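Local coordinates for uncharacterized protein (Pyrococcus furiosus, PDB 4XLZ) that probably removes an acetyl group from N,N'-diacetylchitobiose, as a metal-binding deacetylase of carbohydrate esterase family 14, at residues N26-A31 and Y197-T202; G49-K54 and Y246-R251; K126-E131 and A163-P168. All coordinates share one frame; numbering follows the deposited sequence.

Contact 1 (N26-A31 and Y197-T202); sequences NPFEDA and YIVDIT
The ring of Y197 is used twice, by two neighbouring residues of a loop. P27 lies over one of its faces and F28 meets its edge. The proline CD sits 3.5 Å from the centroid of the Y197 ring and only 13° off the ring normal. This is a CH-pi contact. CG of P27 lies over the same ring, nearer to Y197 CG and CD2. The two side chains approach tip to tip.

F28 and Y197 form an edge-to-face (T-shaped) pair. The edge of Y197 points at the face of F28, with planes at 83° and centroids 5.2 Å apart. The closest atoms are F28 CE2 and Y197 CE2, at 3.6 Å. CG of Y197 is anti to the backbone N (chi1 177°), which puts CG on the side of the loop. V199, two residues on, faces the same way. Its CG2 lies 4.2 Å from F28 CE2, a looser touch.

The polar link goes through water. One water accepts from F28 N at 2.8 Å and is also hydrogen-bonded to Y197 OH at 2.8 Å. No direct hydrogen bond joins the two segments. The loop is shaped by two type I beta turns, N26 to E29 and F28 to A31. Beyond the contact, F28 also meets the rings of F137, F186 and F250, so it belongs to a larger aromatic cluster.

This contact fastens the loop before strand 33-38 to the small antiparallel sheet formed by strands 197-200 and 247-250. Its chemistry is mainly apolar and aromatic. The bridging water gives the phenol oxygen and the turn's N-H a shared polar partner, which ties the outer end of the Y197 ring to the loop backbone.

Contact 2 (G49-K54 and Y246-R251); sequences GGTIKK and YGEGFR
The carboxylate of E248 takes three hydrogen bonds from helix 43-57. Its OE1 accepts from T51 OG1 at 2.7 Å and from T51 N at 2.8 Å. Its OE2 accepts from G50 N at 2.9 Å, with an N-H...O angle of 142°. Both backbone donors come from the syn side, somewhat out of the carboxylate plane. The threonine hydroxyl instead meets OE1 nearly along its C-O axis. F250 adds an apolar neighbour: its CZ lies 3.5 Å from T51 OG1, which sits at the ring edge.

T51 and E248 pass alongside in opposing senses, setting OG1 against OE1. E248 is extended beyond CG (chi2 172°), so CD is carried out toward the helix. G50 has no side chain, and OE2 comes close to its backbone. The helix is kinked here: the N-H groups of G50 and T51 have no helical acceptor one turn back.

E248 and F250 lie on strand 247-250, at 92° to helix segment 49-54. The contact joins the small antiparallel sheet to this helix. K208 forms a salt bridge with E248 OE2, and V199 packs on T51. A buried carboxylate takes up two N-H groups that the kink leaves without helical partners. These bonds and K208 would be expected to favour its charged form.

Contact 3 (K126-E131 and A163-P168); sequences KIIRKE and AFSQLP
R129 and S165 carry the polar part of this contact. R129 NE donates to S165 O at 3.0 Å, with an N-H...O angle of 161°. The oxygen lies in the guanidinium plane, at its edge. R129 NH1 adds a weak bond to the same oxygen at 3.3 Å, so one carbonyl takes both N-H groups on that edge. NH1 also lies 2.9 Å from L167 O. The R129 chain is extended from CG to NE (chi2 173°, chi3 174°), which brings NE from helix 118-131 to the turn. The guanidinium has further partners just beyond segment 163-168: NH2 makes a salt bridge to D174, and NH1 bonds to F170 O.

The van der Waals part comes from I128. Its CG2 lies against S165 OG at 3.4 Å and S165 CB at 3.9 Å. The serine hydroxyl is engaged in a hydrogen bond with S161 O, back in helix 149-164.

Another copy of the protein lies close by: L167 and P168 pack on T74 of a second subunit.

The segment 163-168 leaves helix 149-164 through a type I beta turn from F164 to L167. An arginine of one helix thus binds main-chain oxygen at the end of another. The two helices come before and after strand 135-139 in the chain, consistent with the Rossmann-like alpha/beta fold of GlcNAc-PI de-N-acetylase relatives, built on the parallel sheet.

Overall arrangement
From the N terminus, the loop 26-31 comes first and closes a long loop with 197-202 in contact 1. Helix segment 49-54 follows and closes another with 246-251 in contact 2. These two loops cross, because their segments alternate along the chain. Contact 3, between 126-131 and 163-168, is nested inside both. Contacts 1 and 2 touch: strands 197-200 and 247-250 are antiparallel neighbours, and the contact centres lie about 7 Å apart. Together they tie the small sheet to the loop before strand 33-38 and to helix 43-57. Contact 3 lies about 25 Å from each, centre to centre, and joins helix 118-131 to the end of helix 149-164.

Contact 1 (N26-A31 and Y197-T202)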
ATOM      1  N   ASN A  26      -4.324   3.817  43.132  1.00 40.17           N
ATOM      2  CA  ASN A  26      -5.408   4.658  42.630  1.00 39.96           C
ATOM      3  C   ASN A  26      -4.799   5.300  41.357  1.00 34.01           C
ATOM      4  O   ASN A  26      -4.463   6.455  41.385  1.00 32.62           O
ATOM      5  CB  ASN A  26      -5.784   5.711  43.688  1.00 41.84           C
ATOM      6  CG  ASN A  26      -7.338   6.023  43.768  1.00 54.59           C
ATOM      7  OD1 ASN A  26      -7.969   5.645  44.782  1.00 62.78           O
ATOM      8  ND2 ASN A  26      -7.950   6.733  42.734  1.00 57.31           N
ATOM      9  N   PRO A  27      -4.615   4.507  40.282  1.00 31.03           N
ATOM     10  CA  PRO A  27      -3.888   5.059  39.121  1.00 26.98           C
ATOM     11  C   PRO A  27      -4.500   6.292  38.497  1.00 25.52           C
ATOM     12  O   PRO A  27      -3.758   7.006  37.761  1.00 24.94           O
ATOM     13  CB  PRO A  27      -3.757   3.885  38.175  1.00 28.18           C
ATOM     14  CG  PRO A  27      -4.945   2.982  38.531  1.00 29.80           C
ATOM     15  CD  PRO A  27      -5.147   3.156  39.993  1.00 30.01           C
ATOM     16  N   PHE A  28      -5.795   6.546  38.684  1.00 25.23           N
ATOM     17  CA  PHE A  28      -6.457   7.692  37.992  1.00 24.43           C
ATOM     18  C   PHE A  28      -6.661   8.905  38.877  1.00 28.48           C
ATOM     19  O   PHE A  28      -7.176   9.920  38.396  1.00 28.50           O
ATOM     20  CB  PHE A  28      -7.827   7.306  37.410  1.00 24.78           C
ATOM     21  CG  PHE A  28      -7.823   5.977  36.644  1.00 23.01           C
ATOM     22  CD1 PHE A  28      -6.683   5.524  35.962  1.00 22.16           C
ATOM     23  CD2 PHE A  28      -8.992   5.205  36.623  1.00 23.73           C
ATOM     24  CE1 PHE A  28      -6.764   4.373  35.253  1.00 22.48           C
ATOM     25  CE2 PHE A  28      -9.062   4.033  35.900  1.00 22.26           C
ATOM     26  CZ  PHE A  28      -7.907   3.619  35.246  1.00 21.18           C
ATOM     27  N   GLU A  29      -6.162   8.804  40.120  1.00 31.85           N
ATOM     28  CA  GLU A  29      -6.399   9.831  41.121  1.00 35.49           C
ATOM     29  C   GLU A  29      -5.907  11.231  40.724  1.00 34.30           C
ATOM     30  O   GLU A  29      -6.586  12.205  41.050  1.00 36.11           O
ATOM     31  CB  GLU A  29      -5.716   9.358  42.382  1.00 37.16           C
ATOM     32  CG  GLU A  29      -5.380  10.426  43.366  1.00 47.72           C
ATOM     33  CD  GLU A  29      -4.842   9.754  44.590  1.00 56.25           C
ATOM     34  OE1 GLU A  29      -5.729   9.361  45.375  1.00 57.32           O
ATOM     35  OE2 GLU A  29      -3.590   9.503  44.659  1.00 58.40           O
ATOM     36  N   ASP A  30      -4.787  11.367  40.014  1.00 33.14           N
ATOM     37  CA  ASP A  30      -4.338  12.736  39.730  1.00 34.09           C
ATOM     38  C   ASP A  30      -4.858  13.372  38.380  1.00 30.65           C
ATOM     39  O   ASP A  30      -4.523  14.520  38.052  1.00 30.70           O
ATOM     40  CB  ASP A  30      -2.800  12.825  39.810  1.00 35.68           C
ATOM     41  CG  ASP A  30      -2.264  12.599  41.260  1.00 43.61           C
ATOM     42  OD1 ASP A  30      -1.261  11.839  41.364  1.00 50.66           O
ATOM     43  OD2 ASP A  30      -2.866  13.135  42.247  1.00 50.91           O
ATOM     44  N   ALA A  31      -5.714  12.642  37.662  1.00 30.01           N
ATOM     45  CA  ALA A  31      -6.015  13.013  36.279  1.00 28.21           C
ATOM     46  C   ALA A  31      -6.921  14.231  36.272  1.00 25.47           C
ATOM     47  O   ALA A  31      -7.853  14.313  37.135  1.00 24.71           O
ATOM     48  CB  ALA A  31      -6.727  11.882  35.611  1.00 27.64           C
ATOM     49  N   TYR A 197      -6.276  -3.465  37.533  1.00 17.24           N
ATOM     50  CA  TYR A 197      -6.973  -2.441  38.328  1.00 16.99           C
ATOM     51  C   TYR A 197      -8.448  -2.525  37.984  1.00 18.39           C
ATOM     52  O   TYR A 197      -8.836  -2.480  36.754  1.00 17.76           O
ATOM     53  CB  TYR A 197      -6.424  -1.062  37.991  1.00 18.12           C
ATOM     54  CG  TYR A 197      -7.167   0.043  38.732  1.00 18.57           C
ATOM     55  CD1 TYR A 197      -7.068   0.053  40.134  1.00 20.86           C
ATOM     56  CD2 TYR A 197      -7.970   1.017  38.075  1.00 19.77           C
ATOM     57  CE1 TYR A 197      -7.774   1.068  40.869  1.00 21.88           C
ATOM     58  CE2 TYR A 197      -8.708   1.982  38.824  1.00 20.98           C
ATOM     59  CZ  TYR A 197      -8.551   1.984  40.185  1.00 23.44           C
ATOM     60  OH  TYR A 197      -9.201   3.020  40.886  1.00 28.65           O
ATOM     61  N   ILE A 198      -9.336  -2.667  39.005  1.00 18.06           N
ATOM     62  CA  ILE A 198     -10.774  -2.799  38.709  1.00 16.93           C
ATOM     63  C   ILE A 198     -11.537  -1.662  39.421  1.00 16.27           C
ATOM     64  O   ILE A 198     -11.227  -1.343  40.600  1.00 20.82           O
ATOM     65  CB  ILE A 198     -11.368  -4.091  39.347  1.00 17.96           C
ATOM     66  CG1 ILE A 198     -10.550  -5.292  39.048  1.00 23.03           C
ATOM     67  CG2 ILE A 198     -12.895  -4.207  39.047  1.00 19.17           C
ATOM     68  CD1 ILE A 198     -10.581  -5.601  37.575  1.00 21.17           C
ATOM     69  N   VAL A 199     -12.437  -1.016  38.691  1.00 16.65           N
ATOM     70  CA  VAL A 199     -13.232   0.079  39.247  1.00 16.26           C
ATOM     71  C   VAL A 199     -14.615  -0.545  39.566  1.00 16.76           C
ATOM     72  O   VAL A 199     -15.235  -1.218  38.706  1.00 17.41           O
ATOM     73  CB  VAL A 199     -13.409   1.146  38.221  1.00 17.51           C
ATOM     74  CG1 VAL A 199     -14.409   2.274  38.694  1.00 18.53           C
ATOM     75  CG2 VAL A 199     -12.008   1.803  37.903  1.00 18.57           C
ATOM     76  N   ASP A 200     -15.075  -0.310  40.844  1.00 17.05           N
ATOM     77  CA  ASP A 200     -16.441  -0.814  41.165  1.00 18.44           C
ATOM     78  C   ASP A 200     -17.486   0.090  40.548  1.00 17.66           C
ATOM     79  O   ASP A 200     -17.453   1.307  40.819  1.00 20.67           O
ATOM     80  CB  ASP A 200     -16.530  -0.784  42.723  1.00 19.92           C
ATOM     81  CG  ASP A 200     -17.908  -1.268  43.201  1.00 20.71           C
ATOM     82  OD1 ASP A 200     -18.750  -1.667  42.435  1.00 20.80           O
ATOM     83  OD2 ASP A 200     -18.060  -1.207  44.477  1.00 25.79           O
ATOM     84  N   ILE A 201     -18.321  -0.440  39.669  1.00 17.19           N
ATOM     85  CA  ILE A 201     -19.357   0.317  39.046  1.00 17.18           C
ATOM     86  C   ILE A 201     -20.784  -0.156  39.423  1.00 18.41           C
ATOM     87  O   ILE A 201     -21.745   0.172  38.697  1.00 20.53           O
ATOM     88  CB  ILE A 201     -19.283   0.368  37.467  1.00 19.53           C
ATOM     89  CG1 ILE A 201     -19.328  -1.009  36.922  1.00 18.60           C
ATOM     90  CG2 ILE A 201     -17.900   1.065  37.072  1.00 18.90           C
ATOM     91  CD1 ILE A 201     -19.898  -1.020  35.504  1.00 17.34           C
ATOM     92  N   THR A 202     -20.829  -0.886  40.544  1.00 19.95           N
ATOM     93  CA  THR A 202     -22.121  -1.522  40.959  1.00 19.45           C
ATOM     94  C   THR A 202     -23.250  -0.480  40.962  1.00 21.93           C
ATOM     95  O   THR A 202     -24.353  -0.691  40.396  1.00 24.07           O
ATOM     96  CB  THR A 202     -21.914  -2.152  42.307  1.00 21.02           C
ATOM     97  OG1 THR A 202     -21.009  -3.228  42.193  1.00 21.33           O
ATOM     98  CG2 THR A 202     -23.308  -2.768  42.720  1.00 21.04           C
TER
HETATM   99  O   HOH W   1      -7.790   5.444  40.392  1.00 28.64           O

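Contact 2 (G49-K54 and Y246-R251)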
ATOM      1  N   GLY A  49     -17.920   2.722  30.353  1.00 17.37           N
ATOM      2  CA  GLY A  49     -18.907   3.795  30.605  1.00 16.53           C
ATOM      3  C   GLY A  49     -19.078   4.148  32.122  1.00 17.14           C
ATOM      4  O   GLY A  49     -19.179   5.347  32.459  1.00 18.04           O
ATOM      5  N   GLY A  50     -19.088   3.148  32.995  1.00 18.90           N
ATOM      6  CA  GLY A  50     -19.119   3.495  34.445  1.00 18.81           C
ATOM      7  C   GLY A  50     -18.000   4.315  34.969  1.00 19.16           C
ATOM      8  O   GLY A  50     -18.149   5.323  35.694  1.00 19.82           O
ATOM      9  N   THR A  51     -16.737   3.979  34.531  1.00 18.86           N
ATOM     10  CA  THR A  51     -15.631   4.737  34.888  1.00 17.59           C
ATOM     11  C   THR A  51     -15.589   6.154  34.282  1.00 15.28           C
ATOM     12  O   THR A  51     -15.153   7.041  34.944  1.00 17.64           O
ATOM     13  CB  THR A  51     -14.318   3.937  34.505  1.00 18.91           C
ATOM     14  OG1 THR A  51     -14.336   2.657  35.150  1.00 21.17           O
ATOM     15  CG2 THR A  51     -13.042   4.667  34.836  1.00 19.98           C
ATOM     16  N   ILE A  52     -16.052   6.268  33.042  1.00 16.08           N
ATOM     17  CA  ILE A  52     -16.129   7.592  32.439  1.00 16.59           C
ATOM     18  C   ILE A  52     -17.109   8.486  33.306  1.00 17.69           C
ATOM     19  O   ILE A  52     -16.759   9.633  33.530  1.00 18.30           O
ATOM     20  CB  ILE A  52     -16.698   7.473  30.994  1.00 16.02           C
ATOM     21  CG1 ILE A  52     -15.555   6.899  30.092  1.00 17.05           C
ATOM     22  CG2 ILE A  52     -17.086   8.799  30.476  1.00 16.27           C
ATOM     23  CD1 ILE A  52     -16.114   6.382  28.769  1.00 17.65           C
ATOM     24  N   LYS A  53     -18.222   7.889  33.722  1.00 18.48           N
ATOM     25  CA  LYS A  53     -19.129   8.736  34.601  1.00 19.68           C
ATOM     26  C   LYS A  53     -18.477   9.030  35.938  1.00 19.38           C
ATOM     27  O   LYS A  53     -18.540  10.187  36.362  1.00 19.12           O
ATOM     28  CB  LYS A  53     -20.407   7.960  34.759  1.00 18.82           C
ATOM     29  CG  LYS A  53     -21.466   8.779  35.768  1.00 20.62           C
ATOM     30  CD  LYS A  53     -21.972  10.019  35.054  1.00 29.30           C
ATOM     31  CE  LYS A  53     -23.061  10.973  35.853  1.00 35.07           C
ATOM     32  NZ  LYS A  53     -23.359  11.964  34.621  1.00 35.71           N
ATOM     33  N   LYS A  54     -17.718   8.114  36.570  1.00 20.43           N
ATOM     34  CA  LYS A  54     -17.002   8.421  37.810  1.00 20.44           C
ATOM     35  C   LYS A  54     -16.043   9.494  37.609  1.00 22.80           C
ATOM     36  O   LYS A  54     -15.840  10.453  38.393  1.00 24.63           O
ATOM     37  CB  LYS A  54     -16.297   7.208  38.371  1.00 22.67           C
ATOM     38  CG  LYS A  54     -17.267   6.201  39.012  1.00 26.29           C
ATOM     39  CD  LYS A  54     -16.384   5.107  39.777  1.00 29.02           C
ATOM     40  CE  LYS A  54     -16.988   4.379  41.082  1.00 41.85           C
ATOM     41  NZ  LYS A  54     -18.491   4.360  41.108  1.00 44.03           N
ATOM     42  N   TYR A 246     -20.350  -5.576  40.292  1.00 19.94           N
ATOM     43  CA  TYR A 246     -20.062  -5.171  38.883  1.00 17.38           C
ATOM     44  C   TYR A 246     -18.813  -4.305  38.920  1.00 16.40           C
ATOM     45  O   TYR A 246     -18.701  -3.320  39.645  1.00 17.71           O
ATOM     46  CB  TYR A 246     -21.238  -4.337  38.338  1.00 17.43           C
ATOM     47  CG  TYR A 246     -22.538  -5.111  38.275  1.00 17.74           C
ATOM     48  CD1 TYR A 246     -22.569  -6.405  37.730  1.00 16.85           C
ATOM     49  CD2 TYR A 246     -23.696  -4.446  38.625  1.00 21.05           C
ATOM     50  CE1 TYR A 246     -23.847  -7.088  37.592  1.00 19.37           C
ATOM     51  CE2 TYR A 246     -24.943  -5.102  38.499  1.00 20.65           C
ATOM     52  CZ  TYR A 246     -25.002  -6.382  38.002  1.00 19.02           C
ATOM     53  OH  TYR A 246     -26.140  -7.142  37.809  1.00 21.36           O
ATOM     54  N   GLY A 247     -17.873  -4.684  38.016  1.00 16.88           N
ATOM     55  CA  GLY A 247     -16.619  -3.895  37.896  1.00 15.27           C
ATOM     56  C   GLY A 247     -16.290  -3.678  36.401  1.00 15.64           C
ATOM     57  O   GLY A 247     -16.807  -4.292  35.507  1.00 16.18           O
ATOM     58  N   GLU A 248     -15.460  -2.644  36.237  1.00 16.17           N
ATOM     59  CA  GLU A 248     -14.759  -2.454  34.914  1.00 16.12           C
ATOM     60  C   GLU A 248     -13.258  -2.626  35.131  1.00 15.58           C
ATOM     61  O   GLU A 248     -12.682  -2.092  36.041  1.00 17.59           O
ATOM     62  CB  GLU A 248     -15.026  -1.033  34.393  1.00 16.57           C
ATOM     63  CG  GLU A 248     -16.449  -0.968  33.791  1.00 18.20           C
ATOM     64  CD  GLU A 248     -16.900   0.447  33.405  1.00 17.40           C
ATOM     65  OE1 GLU A 248     -16.172   1.376  33.671  1.00 19.51           O
ATOM     66  OE2 GLU A 248     -18.014   0.510  32.818  1.00 21.25           O
ATOM     67  N   GLY A 249     -12.669  -3.454  34.234  1.00 16.24           N
ATOM     68  CA  GLY A 249     -11.275  -3.736  34.405  1.00 14.95           C
ATOM     69  C   GLY A 249     -10.343  -2.991  33.419  1.00 14.67           C
ATOM     70  O   GLY A 249     -10.748  -2.750  32.256  1.00 17.05           O
ATOM     71  N   PHE A 250      -9.150  -2.736  33.935  1.00 14.64           N
ATOM     72  CA  PHE A 250      -8.139  -1.987  33.130  1.00 13.67           C
ATOM     73  C   PHE A 250      -6.833  -2.679  33.407  1.00 15.12           C
ATOM     74  O   PHE A 250      -6.487  -3.155  34.497  1.00 15.58           O
ATOM     75  CB  PHE A 250      -8.047  -0.544  33.628  1.00 15.09           C
ATOM     76  CG  PHE A 250      -9.314   0.188  33.435  1.00 14.30           C
ATOM     77  CD1 PHE A 250      -9.667   0.804  32.224  1.00 16.68           C
ATOM     78  CD2 PHE A 250     -10.260   0.266  34.534  1.00 16.33           C
ATOM     79  CE1 PHE A 250     -10.902   1.401  32.010  1.00 17.41           C
ATOM     80  CE2 PHE A 250     -11.502   0.858  34.296  1.00 16.67           C
ATOM     81  CZ  PHE A 250     -11.851   1.473  33.060  1.00 17.88           C
ATOM     82  N   ARG A 251      -5.968  -2.639  32.355  1.00 14.57           N
ATOM     83  CA  ARG A 251      -4.605  -3.046  32.553  1.00 14.35           C
ATOM     84  C   ARG A 251      -3.707  -1.818  32.418  1.00 15.52           C
ATOM     85  O   ARG A 251      -3.764  -1.056  31.490  1.00 15.11           O
ATOM     86  CB  ARG A 251      -4.134  -4.094  31.494  1.00 14.28           C
ATOM     87  CG  ARG A 251      -2.722  -4.574  31.794  1.00 15.14           C
ATOM     88  CD  ARG A 251      -2.331  -5.713  30.884  1.00 14.17           C
ATOM     89  NE  ARG A 251      -0.966  -6.154  31.233  1.00 16.32           N
ATOM     90  CZ  ARG A 251      -0.697  -6.937  32.265  1.00 15.08           C
ATOM     91  NH1 ARG A 251      -1.696  -7.422  33.044  1.00 15.98           N
ATOM     92  NH2 ARG A 251       0.614  -7.300  32.475  1.00 17.81           N
TER

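Contact 3 (K126-E131 and A163-P168)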
ATOM      1  N   LYS A 126      -1.479  14.278  16.750  1.00 13.24           N
ATOM      2  CA  LYS A 126      -1.885  15.727  16.656  1.00 13.33           C
ATOM      3  C   LYS A 126      -2.864  16.025  17.789  1.00 16.17           C
ATOM      4  O   LYS A 126      -2.756  17.045  18.488  1.00 14.58           O
ATOM      5  CB  LYS A 126      -2.647  15.876  15.316  1.00 15.13           C
ATOM      6  CG  LYS A 126      -3.034  17.341  15.079  1.00 19.64           C
ATOM      7  CD  LYS A 126      -3.252  17.699  13.491  1.00 23.62           C
ATOM      8  CE  LYS A 126      -4.393  17.053  13.021  1.00 28.56           C
ATOM      9  NZ  LYS A 126      -4.235  17.235  11.448  1.00 28.22           N
ATOM     10  N   ILE A 127      -3.815  15.120  18.061  1.00 14.60           N
ATOM     11  CA  ILE A 127      -4.808  15.414  19.132  1.00 13.90           C
ATOM     12  C   ILE A 127      -4.179  15.290  20.430  1.00 13.42           C
ATOM     13  O   ILE A 127      -4.465  16.120  21.377  1.00 15.78           O
ATOM     14  CB  ILE A 127      -5.942  14.384  18.992  1.00 12.49           C
ATOM     15  CG1 ILE A 127      -6.704  14.624  17.672  1.00 14.33           C
ATOM     16  CG2 ILE A 127      -6.962  14.597  20.194  1.00 14.10           C
ATOM     17  CD1 ILE A 127      -7.645  13.446  17.215  1.00 15.14           C
ATOM     18  N   ILE A 128      -3.292  14.329  20.749  1.00 13.51           N
ATOM     19  CA  ILE A 128      -2.629  14.235  21.998  1.00 12.13           C
ATOM     20  C   ILE A 128      -1.803  15.508  22.260  1.00 13.08           C
ATOM     21  O   ILE A 128      -1.785  15.932  23.409  1.00 15.22           O
ATOM     22  CB  ILE A 128      -1.741  12.911  22.049  1.00 13.80           C
ATOM     23  CG1 ILE A 128      -2.747  11.713  22.051  1.00 15.77           C
ATOM     24  CG2 ILE A 128      -0.832  12.865  23.285  1.00 14.82           C
ATOM     25  CD1 ILE A 128      -1.978  10.362  21.850  1.00 16.71           C
ATOM     26  N   ARG A 129      -1.085  15.941  21.232  1.00 14.11           N
ATOM     27  CA  ARG A 129      -0.247  17.120  21.478  1.00 14.64           C
ATOM     28  C   ARG A 129      -1.145  18.316  21.635  1.00 15.08           C
ATOM     29  O   ARG A 129      -0.733  19.207  22.468  1.00 17.84           O
ATOM     30  CB  ARG A 129       0.698  17.325  20.331  1.00 16.28           C
ATOM     31  CG  ARG A 129       1.808  16.268  20.300  1.00 15.68           C
ATOM     32  CD  ARG A 129       2.597  16.493  18.971  1.00 13.56           C
ATOM     33  NE  ARG A 129       3.784  15.537  19.016  1.00 14.30           N
ATOM     34  CZ  ARG A 129       4.563  15.249  17.931  1.00 13.66           C
ATOM     35  NH1 ARG A 129       5.648  14.487  18.118  1.00 14.32           N
ATOM     36  NH2 ARG A 129       4.200  15.696  16.713  1.00 14.90           N
ATOM     37  N   LYS A 130      -2.264  18.430  20.982  1.00 14.76           N
ATOM     38  CA  LYS A 130      -3.175  19.633  21.197  1.00 13.67           C
ATOM     39  C   LYS A 130      -3.770  19.580  22.604  1.00 17.20           C
ATOM     40  O   LYS A 130      -3.773  20.603  23.337  1.00 18.73           O
ATOM     41  CB  LYS A 130      -4.259  19.588  20.174  1.00 17.34           C
ATOM     42  CG  LYS A 130      -5.307  20.722  20.375  1.00 20.05           C
ATOM     43  CD  LYS A 130      -4.831  22.095  20.050  1.00 24.77           C
ATOM     44  CE  LYS A 130      -6.047  23.122  20.480  1.00 34.58           C
ATOM     45  NZ  LYS A 130      -5.555  24.440  19.900  1.00 40.52           N
ATOM     46  N   GLU A 131      -4.259  18.402  23.025  1.00 15.45           N
ATOM     47  CA  GLU A 131      -5.043  18.362  24.255  1.00 14.94           C
ATOM     48  C   GLU A 131      -4.180  18.153  25.451  1.00 17.55           C
ATOM     49  O   GLU A 131      -4.641  18.471  26.615  1.00 17.84           O
ATOM     50  CB  GLU A 131      -6.118  17.230  24.129  1.00 14.62           C
ATOM     51  CG  GLU A 131      -7.226  17.525  23.177  1.00 15.27           C
ATOM     52  CD  GLU A 131      -8.272  18.573  23.659  1.00 16.53           C
ATOM     53  OE1 GLU A 131      -9.125  18.847  22.857  1.00 19.46           O
ATOM     54  OE2 GLU A 131      -8.099  19.028  24.841  1.00 21.03           O
ATOM     55  N   ALA A 163       3.482   6.878  22.821  1.00 14.07           N
ATOM     56  CA  ALA A 163       4.955   6.903  22.899  1.00 13.87           C
ATOM     57  C   ALA A 163       5.465   7.970  21.938  1.00 16.07           C
ATOM     58  O   ALA A 163       6.387   8.769  22.258  1.00 15.80           O
ATOM     59  CB  ALA A 163       5.496   5.578  22.459  1.00 15.14           C
ATOM     60  N   PHE A 164       4.947   8.017  20.691  1.00 14.22           N
ATOM     61  CA  PHE A 164       5.615   8.872  19.667  1.00 13.47           C
ATOM     62  C   PHE A 164       5.257  10.284  19.771  1.00 13.27           C
ATOM     63  O   PHE A 164       5.963  11.197  19.224  1.00 14.52           O
ATOM     64  CB  PHE A 164       5.213   8.346  18.246  1.00 14.24           C
ATOM     65  CG  PHE A 164       5.725   6.915  17.963  1.00 12.78           C
ATOM     66  CD1 PHE A 164       6.662   6.253  18.736  1.00 14.27           C
ATOM     67  CD2 PHE A 164       5.107   6.259  16.903  1.00 14.51           C
ATOM     68  CE1 PHE A 164       7.035   4.893  18.418  1.00 16.27           C
ATOM     69  CE2 PHE A 164       5.463   4.923  16.575  1.00 16.62           C
ATOM     70  CZ  PHE A 164       6.359   4.248  17.347  1.00 16.72           C
ATOM     71  N   SER A 165       4.177  10.602  20.556  1.00 13.18           N
ATOM     72  CA  SER A 165       3.877  12.037  20.795  1.00 14.53           C
ATOM     73  C   SER A 165       4.968  12.764  21.545  1.00 13.87           C
ATOM     74  O   SER A 165       5.001  14.041  21.330  1.00 14.88           O
ATOM     75  CB  SER A 165       2.610  12.102  21.719  1.00 15.23           C
ATOM     76  OG  SER A 165       1.454  11.713  20.988  1.00 16.78           O
ATOM     77  N   GLN A 166       5.866  12.037  22.175  1.00 13.95           N
ATOM     78  CA  GLN A 166       7.005  12.671  22.999  1.00 17.09           C
ATOM     79  C   GLN A 166       8.150  12.989  22.048  1.00 16.61           C
ATOM     80  O   GLN A 166       9.159  13.589  22.494  1.00 17.62           O
ATOM     81  CB  GLN A 166       7.568  11.647  24.037  1.00 19.99           C
ATOM     82  CG  GLN A 166       6.472  11.329  24.892  1.00 31.14           C
ATOM     83  CD  GLN A 166       6.927  10.520  26.059  1.00 41.88           C
ATOM     84  OE1 GLN A 166       8.043  10.598  26.485  1.00 36.41           O
ATOM     85  NE2 GLN A 166       6.004   9.776  26.617  1.00 46.06           N
ATOM     86  N   LEU A 167       8.098  12.576  20.775  1.00 14.43           N
ATOM     87  CA  LEU A 167       9.356  12.629  19.968  1.00 13.94           C
ATOM     88  C   LEU A 167       9.233  13.689  18.963  1.00 16.61           C
ATOM     89  O   LEU A 167       8.406  13.682  18.025  1.00 14.62           O
ATOM     90  CB  LEU A 167       9.477  11.233  19.157  1.00 15.55           C
ATOM     91  CG  LEU A 167       9.495  10.015  20.019  1.00 15.35           C
ATOM     92  CD1 LEU A 167       9.544   8.700  19.201  1.00 16.26           C
ATOM     93  CD2 LEU A 167      10.736  10.028  21.010  1.00 16.93           C
ATOM     94  N   PRO A 168      10.110  14.737  19.023  1.00 15.54           N
ATOM     95  CA  PRO A 168       9.902  15.940  18.125  1.00 15.68           C
ATOM     96  C   PRO A 168      10.157  15.652  16.606  1.00 14.84           C
ATOM     97  O   PRO A 168       9.666  16.377  15.770  1.00 16.00           O
ATOM     98  CB  PRO A 168      10.938  16.970  18.655  1.00 15.46           C
ATOM     99  CG  PRO A 168      11.888  16.170  19.461  1.00 15.72           C
ATOM    100  CD  PRO A 168      11.122  14.924  20.101  1.00 15.72           C
TER